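Local coordinates for dual function macrocyclase-peptidase POPB (Galerina marginata, PDB 5N4B), which cleaves peptide bonds on the C-terminal side of proline residues and macrocyclises a peptide precursor in the biosynthesis of the amanitin toxins, at residues R379-E384 and G532-E537; S422-P427 and A521-P526; I474-V479 and Q559-N564. The protein carries 1 engineered substitution. All coordinates share one frame; numbering follows the deposited sequence. Where two conformers were deposited one is given.

How the contacts relate
All three contacts meet strand 473-481 of the mixed sheet in the alpha/beta-hydrolase domain; contact 2 also uses its neighbour 522-526. Contacts 1 and 2 join beta turns of the beta-propeller to that domain. Contact 3 lies within the hydrolase domain and packs helix 548-563 against the sheet. Centres of contacts 1 and 2 are about 17 Å apart, those of 1 and 3 about 18 Å, and those of 2 and 3 about 13 Å. Along the chain contact 2 is nested inside the loop closed by contact 1, and contact 3 crosses both. F477, on the strand of contact 3, packs on V381 of contact 1 and F424 of contact 2, so both propeller turns rest on one strand of the catalytic domain.

Contact 1: R379-E384 and G532-E537; sequences RNVKDE and GEFGEE
V381 overlaps the aliphatic part of E533 with both of its methyls. V381 CG1 lies 3.7 Å from E533 CG. V381 CG2 lies 3.9 Å from E533 CB. The same methyl also reaches F534, with V381 CG2 4.0 Å from F534 CZ. The E533 chain bends at chi2 (89°), which turns its carboxylate away from the valine. OE2 of that carboxylate accepts a hydrogen bond from the backbone N of A504. N380 comes to the edge of the F534 ring, near its plane, with N380 ND2 4.1 Å from F534 CE1. The amide and ring planes are 66° apart. No direct hydrogen bond joins the segments. A water bridges them instead. It accepts from V381 N at 2.9 Å. It lies 2.7 Å from E533 O, to which it probably donates. A salt bridge between R379 and E384 spans the two strands of the propeller hairpin. The type I' turn R379-K382 joins propeller strands 372-379 and 382-388, and meets the type I turn G532-G535 that leads into helix 536-540. Strand 473-481 borders both turns through F477 and P475, and strand 459-467 adds W465 and Q463.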
loop_
_atom_site.group_PDB
_atom_site.type_symbol
_atom_site.label_atom_id
_atom_site.label_comp_id
_atom_site.label_asym_id
_atom_site.label_seq_id
_atom_site.Cartn_x
_atom_site.Cartn_y
_atom_site.Cartn_z
ATOM N N ARG A 379 -3.735 17.418 -7.881
ATOM C CA ARG A 379 -3.345 18.813 -7.774
ATOM C C ARG A 379 -3.493 19.188 -6.296
ATOM O O ARG A 379 -4.590 19.062 -5.718
ATOM C CB ARG A 379 -4.260 19.681 -8.649
ATOM C CG ARG A 379 -3.811 21.137 -8.632
ATOM C CD ARG A 379 -4.879 22.085 -9.242
ATOM N NE ARG A 379 -5.321 21.485 -10.456
ATOM C CZ ARG A 379 -4.651 21.496 -11.601
ATOM N NH1 ARG A 379 -3.492 22.145 -11.714
ATOM N NH2 ARG A 379 -5.181 20.829 -12.639
ATOM N N ASN A 380 -2.401 19.618 -5.674
ATOM C CA ASN A 380 -2.435 19.909 -4.243
ATOM C C ASN A 380 -2.956 18.697 -3.457
ATOM O O ASN A 380 -3.645 18.819 -2.453
ATOM C CB ASN A 380 -3.228 21.178 -3.910
ATOM C CG ASN A 380 -2.648 22.414 -4.489
ATOM O OD1 ASN A 380 -3.355 23.215 -5.129
ATOM N ND2 ASN A 380 -1.399 22.564 -4.311
ATOM N N VAL A 381 -2.559 17.500 -3.887
ATOM C CA VAL A 381 -2.832 16.235 -3.223
ATOM C C VAL A 381 -4.304 15.878 -3.239
ATOM O O VAL A 381 -4.765 15.029 -2.450
ATOM C CB VAL A 381 -2.244 16.199 -1.794
ATOM C CG1 VAL A 381 -1.969 14.735 -1.382
ATOM C CG2 VAL A 381 -0.974 17.012 -1.673
ATOM N N LYS A 382 -5.051 16.454 -4.167
ATOM C CA LYS A 382 -6.473 16.189 -4.309
ATOM C C LYS A 382 -6.736 15.848 -5.783
ATOM O O LYS A 382 -6.248 16.524 -6.694
ATOM C CB LYS A 382 -7.267 17.428 -3.897
ATOM C CG LYS A 382 -7.113 17.738 -2.361
ATOM C CD LYS A 382 -7.601 19.097 -1.934
ATOM C CE LYS A 382 -6.623 20.188 -2.305
ATOM N NZ LYS A 382 -7.219 21.471 -1.981
ATOM N N ASP A 383 -7.475 14.788 -6.010
ATOM C CA ASP A 383 -7.639 14.245 -7.339
ATOM C C ASP A 383 -8.748 14.937 -8.120
ATOM O O ASP A 383 -9.822 15.261 -7.580
ATOM C CB ASP A 383 -7.909 12.743 -7.258
ATOM C CG ASP A 383 -6.677 11.943 -6.882
ATOM O OD1 ASP A 383 -5.508 12.453 -6.969
ATOM O OD2 ASP A 383 -6.810 10.722 -6.583
ATOM N N GLU A 384 -8.494 15.102 -9.414
ATOM C CA GLU A 384 -9.398 15.719 -10.375
ATOM C C GLU A 384 -9.512 14.784 -11.570
ATOM O O GLU A 384 -8.509 14.232 -12.034
ATOM C CB GLU A 384 -8.870 17.063 -10.824
ATOM C CG GLU A 384 -8.523 17.991 -9.672
ATOM C CD GLU A 384 -8.004 19.353 -10.120
ATOM O OE1 GLU A 384 -7.810 19.564 -11.347
ATOM O OE2 GLU A 384 -7.798 20.227 -9.260
ATOM N N GLY A 532 5.209 11.180 -3.104
ATOM C CA GLY A 532 5.002 11.443 -4.513
ATOM C C GLY A 532 4.010 12.519 -4.816
ATOM O O GLY A 532 3.666 12.686 -5.992
ATOM N N GLU A 533 3.597 13.296 -3.836
ATOM C CA GLU A 533 2.470 14.196 -3.996
ATOM C C GLU A 533 2.724 15.214 -5.099
ATOM O O GLU A 533 1.799 15.567 -5.852
ATOM C CB GLU A 533 2.219 14.926 -2.674
ATOM C CG GLU A 533 1.667 14.051 -1.557
ATOM C CD GLU A 533 2.742 13.366 -0.704
ATOM O OE1 GLU A 533 3.922 13.333 -1.126
ATOM O OE2 GLU A 533 2.353 12.868 0.392
ATOM N N PHE A 534 3.935 15.730 -5.189
ATOM C CA PHE A 534 4.324 16.730 -6.177
ATOM C C PHE A 534 5.307 16.181 -7.194
ATOM O O PHE A 534 6.159 16.904 -7.690
ATOM C CB PHE A 534 4.788 17.994 -5.477
ATOM C CG PHE A 534 3.687 18.603 -4.638
ATOM C CD1 PHE A 534 2.683 19.336 -5.234
ATOM C CD2 PHE A 534 3.649 18.416 -3.248
ATOM C CE1 PHE A 534 1.694 19.892 -4.468
ATOM C CE2 PHE A 534 2.634 18.980 -2.491
ATOM C CZ PHE A 534 1.663 19.707 -3.102
ATOM N N GLY A 535 5.174 14.911 -7.486
ATOM C CA GLY A 535 5.994 14.317 -8.552
ATOM C C GLY A 535 7.383 13.900 -8.108
ATOM O O GLY A 535 7.763 13.899 -6.918
ATOM N N GLU A 536 8.189 13.591 -9.127
ATOM C CA GLU A 536 9.523 13.037 -8.859
ATOM C C GLU A 536 10.375 13.971 -8.042
ATOM O O GLU A 536 11.222 13.512 -7.246
ATOM C CB GLU A 536 10.282 12.721 -10.165
ATOM C CG GLU A 536 11.905 12.924 -10.132
ATOM C CD GLU A 536 12.662 11.816 -9.395
ATOM O OE1 GLU A 536 12.028 10.851 -8.934
ATOM O OE2 GLU A 536 13.902 11.935 -9.284
ATOM N N GLU A 537 10.246 15.266 -8.219
ATOM C CA GLU A 537 11.062 16.193 -7.467
ATOM C C GLU A 537 10.703 16.187 -5.974
ATOM O O GLU A 537 11.559 16.503 -5.138
ATOM C CB GLU A 537 11.019 17.615 -8.034
ATOM C CG GLU A 537 11.636 17.737 -9.422
ATOM C CD GLU A 537 13.154 17.574 -9.421
ATOM O OE1 GLU A 537 13.842 18.202 -8.579
ATOM O OE2 GLU A 537 13.658 16.812 -10.274
HETATM O O HOH W 1 -0.572 16.946 -5.904
#

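Contact 2: S422-P427 and A521-P526; sequences SGFNTP and AIFAVP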
loop_
_atom_site.group_PDB
_atom_site.type_symbol
_atom_site.label_atom_id
_atom_site.label_comp_id
_atom_site.label_asym_id
_atom_site.label_seq_id
_atom_site.Cartn_x
_atom_site.Cartn_y
_atom_site.Cartn_z
ATOM N N SER A 422 -13.226 8.435 -2.758
ATOM C CA SER A 422 -13.275 8.424 -1.294
ATOM C C SER A 422 -12.392 9.527 -0.747
ATOM O O SER A 422 -11.588 10.113 -1.461
ATOM C CB SER A 422 -12.877 7.082 -0.703
ATOM O OG SER A 422 -11.475 6.867 -0.800
ATOM N N GLY A 423 -12.552 9.820 0.534
ATOM C CA GLY A 423 -11.758 10.842 1.167
ATOM C C GLY A 423 -12.081 10.890 2.637
ATOM O O GLY A 423 -12.753 10.011 3.164
ATOM N N PHE A 424 -11.546 11.892 3.320
ATOM C CA PHE A 424 -11.620 11.882 4.768
ATOM C C PHE A 424 -13.039 11.828 5.288
ATOM O O PHE A 424 -13.269 11.209 6.349
ATOM C CB PHE A 424 -10.878 13.090 5.360
ATOM C CG PHE A 424 -9.397 13.077 5.099
ATOM C CD1 PHE A 424 -8.592 12.107 5.608
ATOM C CD2 PHE A 424 -8.824 14.087 4.343
ATOM C CE1 PHE A 424 -7.254 12.069 5.378
ATOM C CE2 PHE A 424 -7.476 14.089 4.119
ATOM C CZ PHE A 424 -6.675 13.098 4.620
ATOM N N ASN A 425 -13.984 12.430 4.573
ATOM C CA ASN A 425 -15.405 12.370 4.931
ATOM C C ASN A 425 -16.285 11.838 3.799
ATOM O O ASN A 425 -17.492 12.074 3.800
ATOM C CB ASN A 425 -15.885 13.710 5.452
ATOM C CG ASN A 425 -15.770 14.807 4.434
ATOM O OD1 ASN A 425 -15.713 14.552 3.228
ATOM N ND2 ASN A 425 -15.715 16.052 4.915
ATOM N N THR A 426 -15.710 11.060 2.876
ATOM C CA THR A 426 -16.451 10.421 1.788
ATOM C C THR A 426 -16.202 8.919 1.895
ATOM O O THR A 426 -15.106 8.445 1.545
ATOM C CB THR A 426 -16.050 10.919 0.402
ATOM O OG1 THR A 426 -16.340 12.315 0.314
ATOM C CG2 THR A 426 -16.804 10.156 -0.686
ATOM N N PRO A 427 -17.162 8.131 2.384
ATOM C CA PRO A 427 -16.882 6.717 2.646
ATOM C C PRO A 427 -16.576 5.848 1.436
ATOM O O PRO A 427 -15.827 4.886 1.554
ATOM C CB PRO A 427 -18.163 6.235 3.345
ATOM C CG PRO A 427 -18.964 7.398 3.659
ATOM C CD PRO A 427 -18.421 8.616 2.993
ATOM N N ALA A 521 -10.448 15.381 19.058
ATOM C CA ALA A 521 -9.070 15.419 18.589
ATOM C C ALA A 521 -9.081 15.736 17.105
ATOM O O ALA A 521 -10.120 15.737 16.465
ATOM C CB ALA A 521 -8.397 14.062 18.823
ATOM N N ILE A 522 -7.902 16.034 16.556
ATOM C CA ILE A 522 -7.769 16.300 15.126
ATOM C C ILE A 522 -6.815 15.261 14.525
ATOM O O ILE A 522 -6.009 14.641 15.235
ATOM C CB ILE A 522 -7.297 17.730 14.851
ATOM C CG1 ILE A 522 -5.841 17.939 15.254
ATOM C CG2 ILE A 522 -8.216 18.754 15.511
ATOM C CD1 ILE A 522 -5.293 19.304 14.939
ATOM N N PHE A 523 -6.953 15.025 13.205
ATOM C CA PHE A 523 -6.081 14.128 12.449
ATOM C C PHE A 523 -5.340 14.971 11.421
ATOM O O PHE A 523 -5.946 15.728 10.676
ATOM C CB PHE A 523 -6.926 13.080 11.740
ATOM C CG PHE A 523 -6.198 12.007 11.018
ATOM C CD1 PHE A 523 -5.323 11.184 11.692
ATOM C CD2 PHE A 523 -6.465 11.777 9.690
ATOM C CE1 PHE A 523 -4.667 10.146 11.045
ATOM C CE2 PHE A 523 -5.778 10.748 9.032
ATOM C CZ PHE A 523 -4.899 9.964 9.704
ATOM N N ALA A 524 -4.027 14.828 11.375
ATOM C CA ALA A 524 -3.167 15.658 10.553
ATOM C C ALA A 524 -2.345 14.774 9.638
ATOM O O ALA A 524 -1.707 13.825 10.097
ATOM C CB ALA A 524 -2.243 16.499 11.427
ATOM N N VAL A 525 -2.290 15.133 8.355
ATOM C CA VAL A 525 -1.585 14.335 7.338
ATOM C C VAL A 525 -0.710 15.251 6.505
ATOM O O VAL A 525 -1.171 15.806 5.492
ATOM C CB VAL A 525 -2.561 13.575 6.439
ATOM C CG1 VAL A 525 -1.816 12.648 5.499
ATOM C CG2 VAL A 525 -3.564 12.761 7.272
ATOM N N PRO A 526 0.519 15.515 6.932
ATOM C CA PRO A 526 1.410 16.404 6.175
ATOM C C PRO A 526 1.974 15.692 4.961
ATOM O O PRO A 526 2.419 14.540 5.021
ATOM C CB PRO A 526 2.506 16.752 7.179
ATOM C CG PRO A 526 2.550 15.570 8.104
ATOM C CD PRO A 526 1.126 15.095 8.208
#
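F424 reaches from a propeller turn to the hydrolase sheet, and its ring makes the whole contact. Its CB points toward strand 522-526. At chi1 -65° CG stands beside the backbone N and anti to the carbonyl carbon, which places the ring with CE1 and CZ against the strand. F424 CE1 lies 4.2 Å from F523 CE2. One atom further on, F424 CZ lies 4.1 Å from V525 CG2. On the other side of CZ, F424 CE2 packs on F477 CG, in strand 473-481, and the F424 and F477 rings meet edge-to-face.

F424 belongs to the type I beta turn G423-T426, which joins strands 416-423 and 426-434 of a four-stranded propeller blade. Two backbone bonds close this hairpin, G423 N to T426 O at 3.1 Å and T426 N to G423 O at 3.2 Å. The other segment is a strand of the alpha/beta-hydrolase sheet. The contact is therefore a buried, apolar piece of the interface between the two domains.

F523 and V525 are two residues apart, and both point toward the turn, while A524 between them points away. The side chains of F523 and F424 cross at about a right angle, and F424 CE1 comes to the edge of the F523 ring, near its plane. V525 uses one methyl on F424, and its side chain also packs on an aromatic side chain of the bound peptide. F523 is backed by I512 and L516 of helix 510-519.

Contact 3: I474-V479 and Q559-N564; sequences IPMFIV and QFLVKN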
loop_
_atom_site.group_PDB
_atom_site.type_symbol
_atom_site.label_atom_id
_atom_site.label_comp_id
_atom_site.label_asym_id
_atom_site.label_seq_id
_atom_site.Cartn_x
_atom_site.Cartn_y
_atom_site.Cartn_z
ATOM N N ILE A 474 4.987 23.211 2.763
ATOM C CA ILE A 474 4.465 21.846 2.761
ATOM C C ILE A 474 2.978 21.949 3.058
ATOM O O ILE A 474 2.598 22.590 4.049
ATOM C CB ILE A 474 5.125 20.960 3.833
ATOM C CG1 ILE A 474 6.656 21.027 3.854
ATOM C CG2 ILE A 474 4.647 19.525 3.678
ATOM C CD1 ILE A 474 7.334 20.493 2.724
ATOM N N PRO A 475 2.098 21.301 2.296
ATOM C CA PRO A 475 0.677 21.255 2.675
ATOM C C PRO A 475 0.398 20.111 3.631
ATOM O O PRO A 475 1.116 19.111 3.674
ATOM C CB PRO A 475 -0.039 20.981 1.343
ATOM C CG PRO A 475 0.963 20.130 0.633
ATOM C CD PRO A 475 2.351 20.560 1.031
ATOM N N MET A 476 -0.663 20.290 4.397
ATOM C CA MET A 476 -1.062 19.315 5.404
ATOM C C MET A 476 -2.583 19.296 5.482
ATOM O O MET A 476 -3.219 20.340 5.675
ATOM C CB MET A 476 -0.507 19.690 6.764
ATOM C CG MET A 476 -0.959 18.783 7.903
ATOM S SD MET A 476 0.099 18.844 9.386
ATOM C CE MET A 476 0.220 20.596 9.709
ATOM N N PHE A 477 -3.166 18.100 5.441
ATOM C CA PHE A 477 -4.598 17.957 5.700
ATOM C C PHE A 477 -4.856 17.929 7.198
ATOM O O PHE A 477 -4.102 17.315 7.958
ATOM C CB PHE A 477 -5.117 16.654 5.118
ATOM C CG PHE A 477 -5.048 16.565 3.628
ATOM C CD1 PHE A 477 -5.805 17.408 2.829
ATOM C CD2 PHE A 477 -4.253 15.618 3.020
ATOM C CE1 PHE A 477 -5.759 17.284 1.434
ATOM C CE2 PHE A 477 -4.241 15.487 1.596
ATOM C CZ PHE A 477 -4.985 16.319 0.850
ATOM N N ILE A 478 -5.905 18.642 7.622
ATOM C CA ILE A 478 -6.359 18.627 9.011
ATOM C C ILE A 478 -7.817 18.207 8.997
ATOM O O ILE A 478 -8.644 18.853 8.336
ATOM C CB ILE A 478 -6.170 19.989 9.700
ATOM C CG1 ILE A 478 -4.660 20.301 9.758
ATOM C CG2 ILE A 478 -6.727 19.933 11.080
ATOM C CD1 ILE A 478 -4.273 21.629 10.493
ATOM N N VAL A 479 -8.141 17.153 9.738
ATOM C CA VAL A 479 -9.496 16.625 9.834
ATOM C C VAL A 479 -9.992 16.805 11.258
ATOM O O VAL A 479 -9.262 16.512 12.219
ATOM C CB VAL A 479 -9.575 15.139 9.431
ATOM C CG1 VAL A 479 -11.019 14.680 9.396
ATOM C CG2 VAL A 479 -8.897 14.930 8.086
ATOM N N GLN A 559 5.362 20.816 15.141
ATOM C CA GLN A 559 5.639 22.091 15.784
ATOM C C GLN A 559 4.617 23.135 15.350
ATOM O O GLN A 559 4.147 23.929 16.165
ATOM C CB GLN A 559 7.078 22.525 15.444
ATOM C CG GLN A 559 8.106 21.589 16.065
ATOM C CD GLN A 559 9.515 21.863 15.632
ATOM O OE1 GLN A 559 9.802 22.135 14.461
ATOM N NE2 GLN A 559 10.426 21.750 16.576
ATOM N N PHE A 560 4.250 23.125 14.065
ATOM C CA PHE A 560 3.267 24.055 13.518
ATOM C C PHE A 560 1.889 23.851 14.124
ATOM O O PHE A 560 1.183 24.817 14.425
ATOM C CB PHE A 560 3.221 23.850 11.995
ATOM C CG PHE A 560 2.088 24.554 11.284
ATOM C CD1 PHE A 560 2.221 25.843 10.861
ATOM C CD2 PHE A 560 0.907 23.917 11.041
ATOM C CE1 PHE A 560 1.174 26.473 10.180
ATOM C CE2 PHE A 560 -0.131 24.568 10.382
ATOM C CZ PHE A 560 0.035 25.832 9.959
ATOM N N LEU A 561 1.485 22.593 14.330
ATOM C CA LEU A 561 0.165 22.332 14.918
ATOM C C LEU A 561 0.047 23.002 16.269
ATOM O O LEU A 561 -0.999 23.544 16.601
ATOM C CB LEU A 561 -0.068 20.830 15.053
ATOM C CG LEU A 561 -0.253 20.053 13.761
ATOM C CD1 LEU A 561 -0.325 18.581 14.058
ATOM C CD2 LEU A 561 -1.474 20.490 13.028
ATOM N N VAL A 562 1.114 22.948 17.060
ATOM C CA VAL A 562 1.074 23.549 18.393
ATOM C C VAL A 562 1.219 25.066 18.300
ATOM O O VAL A 562 0.451 25.815 18.920
ATOM C CB VAL A 562 2.151 22.911 19.278
ATOM C CG1 VAL A 562 2.232 23.642 20.618
ATOM C CG2 VAL A 562 1.853 21.442 19.521
ATOM N N LYS A 563 2.189 25.548 17.512
ATOM C CA LYS A 563 2.447 26.993 17.446
ATOM C C LYS A 563 1.220 27.752 16.985
ATOM O O LYS A 563 0.901 28.837 17.513
ATOM C CB LYS A 563 3.647 27.239 16.534
ATOM C CG LYS A 563 4.066 28.711 16.368
ATOM C CD LYS A 563 4.742 29.197 17.580
ATOM C CE LYS A 563 5.333 30.590 17.310
ATOM N NZ LYS A 563 5.633 31.299 18.604
ATOM N N ASN A 564 0.488 27.190 16.028
ATOM C CA ASN A 564 -0.661 27.842 15.433
ATOM C C ASN A 564 -1.995 27.417 16.050
ATOM O O ASN A 564 -3.051 27.712 15.495
ATOM C CB ASN A 564 -0.633 27.656 13.919
ATOM C CG ASN A 564 0.509 28.427 13.254
ATOM O OD1 ASN A 564 1.677 28.121 13.454
ATOM N ND2 ASN A 564 0.160 29.395 12.419
#
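Strand 473-481 and helix 548-563 pack here as sheet and covering helix of the alpha/beta-hydrolase domain. M476 and I478 carry the strand side. Both point toward the helix, and F477 between them lies on the other face of the sheet. M476 has CG anti to its backbone N and stays extended through chi2. It bends only at chi3 (51°), and CE is turned in between F560 and L561. M476 CE lies 3.6 Å from F560 CD2. M476 CE is also 3.7 Å from L561 CD2. The methyl thus touches two successive residues of the helix, an aromatic ring and a leucine branch.

Within the mixed sheet, strand 473-481 lies between strands 459-467 and 522-526 and is antiparallel to both. The helix runs across it: the axes of strand 474-479 and helix 559-563 approach to 11.9 Å, with a signed crossing angle of -62°. Side chains fill the interval, and no hydrogen bond joins the two segments.

The CB of L561 points along the sheet rather than at it, but the side chain ends with CD2 against both strand residues. I478 answers with its extended CG1 branch, and I478 CD1 lies 3.9 Å from L561 CD2. The side chains of I478 and L561 run past each other in opposite directions. So do those of M476 and F560.

Y566, just beyond the helix, also meets the F560 ring, with the two planes about 30° apart. It touches I478 as well. L561 reaches further along the sheet to A524 of strand 522-526, and to A492 and Q494 of strand 492-495.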